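Long-range contacts in MW1564 protein (Staphylococcus aureus, PDB 3NTV), which probably transfers a methyl group from S-adenosylmethionine to a hydroxyl oxygen, as a putative caffeoyl-CoA O-methyltransferase with a Rossmann-like fold: residues 32-37 / 55-60; 38-43 / 85-90. All blocks are in the same frame, centred on the assembly; numbering follows the deposited sequence.

Interaction 1. Residues 32-37 / 55-60; sequences LHQHQN and VDRLTL. With SO4 (sulfate ion), chain C.
The carbonyl oxygen of His33 sits where residues 33-36 turn and helix 57-70 sends in an arginine: His33 O accepts the backbone N-H of Gln36 at 2.9 Å, while Arg57 NH2 reaches to 3.0 Å from His33 O. Arginine suits the place because its long chain spans the gap between the backbones. CG leaves anti to the backbone N (chi1 -177°) and the chain bends at chi2, which brings the guanidinium against the turn at His33-Asn37. His33 CB lies over one of its faces, and the side chain of Asn37 meets its edge near the plane. NE forms a salt bridge with Asp61, which also takes a hydrogen bond from His33 ND1, so one carboxylate positions both. His33 NE2 accepts a hydrogen bond from the backbone N of Phe218 of the second subunit; bonded at both nitrogens, the imidazole is held in its rotation. Leu58 adds an apolar element: its CD2 lies 3.9 Å from the centroid of the His33 ring, 20° off the ring normal, a CH-pi contact over the face. At the start of residues 55-60, Val55 N donates to O4 of a sulfate ion, probably from the crystallisation liquor, at 3.1 Å. The contact joins the C-terminal part of helix 22-33 and the turn that follows to the first turn of helix 57-70; Leu58 packs on Lys26 and Leu29 of the former, and Leu60 faces helix 84-90.

Interaction 2. Residues 38-43 / 85-90; sequences SSIEVL and SSMQFA. With SO4 (sulfate ion), chain C.
Ser38 opens the contact by donating a hydrogen bond from OG to OE1 of Gln88, 2.9 Å away. The hydroxyl comes from above the carbonyl plane of the amide, at a C=O...donor angle of 99°, away from the lone-pair directions; OE1 also accepts a hydrogen bond from Lys64 NZ. Two residues on, Ile40 turns its branched side chain toward helix 84-90 and divides it between two neighbours. CG1 lies 3.6 Å from Gln88 CD, the two side chains sliding past each other in opposite directions, while CG2 lies 4.0 Å from CE of Met87, present as selenomethionine. A beta-branched residue is well fitted to this wedge, since each branch meets a different partner. Glu41 follows; its side chain crosses that of Gln88 at about a right angle, the carboxylate and amide planes 48° apart. Glu41 OE1 approaches Gln88 NE2 to 3.1 Å at an angle too poor for a hydrogen bond; firmer partners are Tyr84 OH for OE1 and Arg44 for OE2. Leu43 closes the walk: CD1 presses on Met87 CE at 3.5 Å, tighter than usual for two methyl groups. The bend of the Met87 chain at chi3 (-66°) carries that methyl to the leucine. Flexible Met87 and uncharged, polar Gln88 give the helix a greasy patch beside a hydrogen-bonding one, and the loop matches both, so the buried amide keeps polar partners beside the apolar packing.

The segments of the two interactions alternate along the chain: residues 32-37 and 38-43 are consecutive, and their partners lie on successive helices. Interaction 1 is partly buried, borders the second subunit and centres on an arginine and an imidazole. Interaction 2 is more enclosed, untouched by the other chain, and sets aliphatic packing beside a buried amide and a carboxylate. Leu60 joins them by packing on Gln88 and Phe89, and a long, weak ion pair links Arg57 to Glu41. Both reach one sulfate, through Val55 N and Ser85 N; it lies at the start of helix 84-90, next to the loop after strand 74-78, which in Rossmann-like methyltransferases commonly helps bind the cofactor and probably does so here.

Interaction 1. Residues 32-37 / 55-60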
loop_
_atom_site.group_PDB
_atom_site.type_symbol
_atom_site.label_atom_id
_atom_site.label_comp_id
_atom_site.label_asym_id
_atom_site.label_seq_id
_atom_site.Cartn_x
_atom_site.Cartn_y
_atom_site.Cartn_z
ATOM N N LEU A 32 -0.591 -16.380 -3.315
ATOM C CA LEU A 32 -0.390 -16.310 -1.857
ATOM C C LEU A 32 -1.680 -15.857 -1.165
ATOM O O LEU A 32 -2.000 -16.364 -0.090
ATOM C CB LEU A 32 0.755 -15.347 -1.485
ATOM C CG LEU A 32 2.183 -15.882 -1.648
ATOM C CD1 LEU A 32 3.189 -14.767 -1.511
ATOM C CD2 LEU A 32 2.493 -16.987 -0.623
ATOM N N HIS A 33 -2.428 -14.937 -1.815
ATOM C CA HIS A 33 -3.685 -14.401 -1.286
ATOM C C HIS A 33 -4.854 -15.391 -1.352
ATOM O O HIS A 33 -5.871 -15.161 -0.694
ATOM C CB HIS A 33 -4.054 -13.087 -1.992
ATOM C CG HIS A 33 -3.248 -11.899 -1.555
ATOM N ND1 HIS A 33 -3.789 -10.626 -1.568
ATOM C CD2 HIS A 33 -1.961 -11.823 -1.130
ATOM C CE1 HIS A 33 -2.826 -9.817 -1.153
ATOM N NE2 HIS A 33 -1.711 -10.490 -0.866
ATOM N N GLN A 34 -4.715 -16.499 -2.110
ATOM C CA GLN A 34 -5.805 -17.485 -2.243
ATOM C C GLN A 34 -6.350 -18.052 -0.922
ATOM O O GLN A 34 -7.532 -18.394 -0.851
ATOM C CB GLN A 34 -5.480 -18.584 -3.269
ATOM C CG GLN A 34 -5.301 -18.094 -4.707
ATOM C CD GLN A 34 -6.487 -17.349 -5.267
ATOM O OE1 GLN A 34 -7.547 -17.915 -5.539
ATOM N NE2 GLN A 34 -6.321 -16.059 -5.472
ATOM N N HIS A 35 -5.515 -18.074 0.135
ATOM C CA HIS A 35 -5.879 -18.525 1.483
ATOM C C HIS A 35 -6.961 -17.626 2.109
ATOM O O HIS A 35 -7.798 -18.121 2.866
ATOM C CB HIS A 35 -4.637 -18.557 2.396
ATOM C CG HIS A 35 -3.506 -19.400 1.881
ATOM N ND1 HIS A 35 -2.557 -18.886 1.006
ATOM C CD2 HIS A 35 -3.184 -20.684 2.169
ATOM C CE1 HIS A 35 -1.703 -19.873 0.782
ATOM N NE2 HIS A 35 -2.041 -20.976 1.457
ATOM N N GLN A 36 -6.949 -16.313 1.785
ATOM C CA GLN A 36 -7.916 -15.332 2.299
ATOM C C GLN A 36 -9.104 -15.042 1.352
ATOM O O GLN A 36 -9.736 -13.984 1.454
ATOM C CB GLN A 36 -7.221 -14.054 2.840
ATOM C CG GLN A 36 -6.471 -13.211 1.799
ATOM C CD GLN A 36 -5.399 -12.344 2.414
ATOM O OE1 GLN A 36 -4.464 -12.827 3.067
ATOM N NE2 GLN A 36 -5.488 -11.041 2.185
ATOM N N ASN A 37 -9.429 -16.007 0.465
ATOM C CA ASN A 37 -10.555 -15.923 -0.468
ATOM C C ASN A 37 -11.886 -15.906 0.277
ATOM O O ASN A 37 -12.169 -16.823 1.057
ATOM C CB ASN A 37 -10.554 -17.115 -1.446
ATOM C CG ASN A 37 -9.799 -16.913 -2.738
ATOM O OD1 ASN A 37 -9.940 -17.678 -3.689
ATOM N ND2 ASN A 37 -8.972 -15.899 -2.807
ATOM N N VAL A 55 -12.434 -4.196 -9.528
ATOM C CA VAL A 55 -11.200 -3.760 -8.870
ATOM C C VAL A 55 -10.184 -4.925 -8.889
ATOM O O VAL A 55 -10.577 -6.072 -8.670
ATOM C CB VAL A 55 -11.521 -3.287 -7.420
ATOM C CG1 VAL A 55 -10.259 -2.865 -6.668
ATOM C CG2 VAL A 55 -12.542 -2.146 -7.439
ATOM N N ASP A 56 -8.893 -4.632 -9.121
ATOM C CA ASP A 56 -7.894 -5.693 -9.125
ATOM C C ASP A 56 -7.672 -6.285 -7.741
ATOM O O ASP A 56 -7.821 -5.598 -6.724
ATOM C CB ASP A 56 -6.594 -5.240 -9.764
ATOM C CG ASP A 56 -6.749 -5.001 -11.253
ATOM O OD1 ASP A 56 -6.991 -5.982 -11.989
ATOM O OD2 ASP A 56 -6.719 -3.834 -11.669
ATOM N N ARG A 57 -7.358 -7.582 -7.702
ATOM C CA ARG A 57 -7.184 -8.303 -6.456
ATOM C C ARG A 57 -6.178 -7.700 -5.472
ATOM O O ARG A 57 -6.500 -7.557 -4.293
ATOM C CB ARG A 57 -6.860 -9.784 -6.719
ATOM C CG ARG A 57 -6.728 -10.606 -5.434
ATOM C CD ARG A 57 -8.063 -10.722 -4.681
ATOM N NE ARG A 57 -7.903 -11.384 -3.387
ATOM C CZ ARG A 57 -7.985 -12.695 -3.194
ATOM N NH1 ARG A 57 -8.218 -13.510 -4.217
ATOM N NH2 ARG A 57 -7.807 -13.203 -1.985
ATOM N N LEU A 58 -4.955 -7.397 -5.931
ATOM C CA LEU A 58 -3.958 -6.881 -4.986
ATOM C C LEU A 58 -4.327 -5.492 -4.489
ATOM O O LEU A 58 -4.114 -5.179 -3.317
ATOM C CB LEU A 58 -2.533 -6.930 -5.577
ATOM C CG LEU A 58 -2.037 -8.355 -5.919
ATOM C CD1 LEU A 58 -0.631 -8.312 -6.496
ATOM C CD2 LEU A 58 -2.061 -9.280 -4.695
ATOM N N THR A 59 -4.933 -4.685 -5.364
ATOM C CA THR A 59 -5.416 -3.335 -4.972
ATOM C C THR A 59 -6.513 -3.490 -3.907
ATOM O O THR A 59 -6.489 -2.813 -2.876
ATOM C CB THR A 59 -6.015 -2.639 -6.211
ATOM O OG1 THR A 59 -4.917 -2.299 -7.083
ATOM C CG2 THR A 59 -6.802 -1.377 -5.846
ATOM N N LEU A 60 -7.477 -4.371 -4.161
ATOM C CA LEU A 60 -8.558 -4.608 -3.204
ATOM C C LEU A 60 -8.012 -5.066 -1.872
ATOM O O LEU A 60 -8.427 -4.557 -0.844
ATOM C CB LEU A 60 -9.539 -5.653 -3.756
ATOM C CG LEU A 60 -10.610 -6.057 -2.767
ATOM C CD1 LEU A 60 -11.783 -5.091 -2.820
ATOM C CD2 LEU A 60 -10.989 -7.503 -2.964
HETATM S S SO4 C . -16.660 -3.409 -8.393
HETATM O O1 SO4 C . -16.943 -2.906 -7.028
HETATM O O2 SO4 C . -17.725 -4.332 -8.754
HETATM O O3 SO4 C . -16.652 -2.257 -9.333
HETATM O O4 SO4 C . -15.306 -3.992 -8.384
#

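Interaction 2. Residues 38-43 / 85-90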
loop_
_atom_site.group_PDB
_atom_site.type_symbol
_atom_site.label_atom_id
_atom_site.label_comp_id
_atom_site.label_asym_id
_atom_site.label_seq_id
_atom_site.Cartn_x
_atom_site.Cartn_y
_atom_site.Cartn_z
ATOM N N SER A 38 -12.695 -14.861 0.037
ATOM C CA SER A 38 -14.034 -14.743 0.613
ATOM C C SER A 38 -15.024 -15.414 -0.355
ATOM O O SER A 38 -14.640 -15.749 -1.479
ATOM C CB SER A 38 -14.395 -13.274 0.846
ATOM O OG SER A 38 -14.320 -12.500 -0.340
ATOM N N SER A 39 -16.279 -15.636 0.086
ATOM C CA SER A 39 -17.336 -16.254 -0.732
ATOM C C SER A 39 -17.632 -15.463 -2.021
ATOM O O SER A 39 -17.956 -16.066 -3.046
ATOM C CB SER A 39 -18.619 -16.425 0.081
ATOM O OG SER A 39 -18.957 -15.241 0.788
ATOM N N ILE A 40 -17.480 -14.129 -1.971
ATOM C CA ILE A 40 -17.731 -13.237 -3.110
ATOM C C ILE A 40 -16.669 -13.262 -4.228
ATOM O O ILE A 40 -16.938 -12.784 -5.333
ATOM C CB ILE A 40 -18.194 -11.807 -2.713
ATOM C CG1 ILE A 40 -17.217 -11.101 -1.734
ATOM C CG2 ILE A 40 -19.663 -11.806 -2.229
ATOM C CD1 ILE A 40 -17.579 -11.112 -0.207
ATOM N N GLU A 41 -15.495 -13.861 -3.963
ATOM C CA GLU A 41 -14.417 -13.977 -4.958
ATOM C C GLU A 41 -14.864 -14.684 -6.245
ATOM O O GLU A 41 -14.354 -14.381 -7.322
ATOM C CB GLU A 41 -13.161 -14.624 -4.342
ATOM C CG GLU A 41 -11.865 -14.346 -5.100
ATOM C CD GLU A 41 -11.525 -12.897 -5.409
ATOM O OE1 GLU A 41 -11.912 -11.995 -4.628
ATOM O OE2 GLU A 41 -10.835 -12.667 -6.426
ATOM N N VAL A 42 -15.887 -15.559 -6.140
ATOM C CA VAL A 42 -16.495 -16.281 -7.261
ATOM C C VAL A 42 -17.001 -15.309 -8.357
ATOM O O VAL A 42 -17.010 -15.678 -9.531
ATOM C CB VAL A 42 -17.602 -17.250 -6.751
ATOM C CG1 VAL A 42 -18.181 -18.091 -7.886
ATOM C CG2 VAL A 42 -17.064 -18.158 -5.646
ATOM N N LEU A 43 -17.359 -14.055 -7.984
ATOM C CA LEU A 43 -17.831 -13.042 -8.936
ATOM C C LEU A 43 -16.759 -12.493 -9.887
ATOM O O LEU A 43 -17.115 -11.913 -10.913
ATOM C CB LEU A 43 -18.564 -11.897 -8.232
ATOM C CG LEU A 43 -19.888 -12.270 -7.571
ATOM C CD1 LEU A 43 -20.240 -11.276 -6.519
ATOM C CD2 LEU A 43 -21.025 -12.385 -8.603
ATOM N N SER A 85 -16.541 -4.621 -4.972
ATOM C CA SER A 85 -15.754 -3.975 -3.923
ATOM C C SER A 85 -16.583 -3.663 -2.693
ATOM O O SER A 85 -16.073 -3.839 -1.582
ATOM C CB SER A 85 -15.043 -2.723 -4.431
ATOM O OG SER A 85 -16.018 -1.796 -4.870
ATOM N N SER A 86 -17.855 -3.235 -2.893
ATOM C CA SER A 86 -18.783 -2.908 -1.799
ATOM C C SER A 86 -18.935 -4.094 -0.854
ATOM O O SER A 86 -18.787 -3.952 0.347
ATOM C CB SER A 86 -20.161 -2.552 -2.350
ATOM O OG SER A 86 -20.082 -1.570 -3.363
HETATM N N MSE A 87 -19.196 -5.278 -1.420
HETATM C CA MSE A 87 -19.375 -6.484 -0.607
HETATM C C MSE A 87 -18.073 -6.944 0.030
HETATM O O MSE A 87 -18.076 -7.346 1.185
HETATM C CB MSE A 87 -20.005 -7.601 -1.422
HETATM C CG MSE A 87 -21.412 -7.246 -1.874
HETATM SE SE MSE A 87 -22.260 -8.709 -2.841
HETATM C CE MSE A 87 -21.131 -8.722 -4.347
ATOM N N GLN A 88 -16.935 -6.799 -0.687
ATOM C CA GLN A 88 -15.643 -7.162 -0.114
ATOM C C GLN A 88 -15.345 -6.297 1.113
ATOM O O GLN A 88 -14.914 -6.814 2.133
ATOM C CB GLN A 88 -14.526 -7.059 -1.172
ATOM C CG GLN A 88 -14.565 -8.202 -2.191
ATOM C CD GLN A 88 -13.951 -9.490 -1.679
ATOM O OE1 GLN A 88 -13.722 -9.664 -0.494
ATOM N NE2 GLN A 88 -13.647 -10.420 -2.575
ATOM N N PHE A 89 -15.650 -4.994 1.043
ATOM C CA PHE A 89 -15.420 -4.115 2.197
ATOM C C PHE A 89 -16.389 -4.451 3.336
ATOM O O PHE A 89 -15.967 -4.518 4.490
ATOM C CB PHE A 89 -15.577 -2.634 1.808
ATOM C CG PHE A 89 -14.672 -2.133 0.694
ATOM C CD1 PHE A 89 -13.424 -2.702 0.477
ATOM C CD2 PHE A 89 -15.053 -1.059 -0.101
ATOM C CE1 PHE A 89 -12.573 -2.211 -0.524
ATOM C CE2 PHE A 89 -14.209 -0.583 -1.108
ATOM C CZ PHE A 89 -12.981 -1.169 -1.311
ATOM N N ALA A 90 -17.683 -4.648 3.015
ATOM C CA ALA A 90 -18.687 -4.967 4.034
ATOM C C ALA A 90 -18.391 -6.311 4.711
ATOM O O ALA A 90 -18.713 -6.480 5.889
ATOM C CB ALA A 90 -20.073 -4.997 3.411
HETATM S S SO4 C . -16.660 -3.409 -8.393
HETATM O O1 SO4 C . -16.943 -2.906 -7.028
HETATM O O2 SO4 C . -17.725 -4.332 -8.754
HETATM O O3 SO4 C . -16.652 -2.257 -9.333
HETATM O O4 SO4 C . -15.306 -3.992 -8.384
#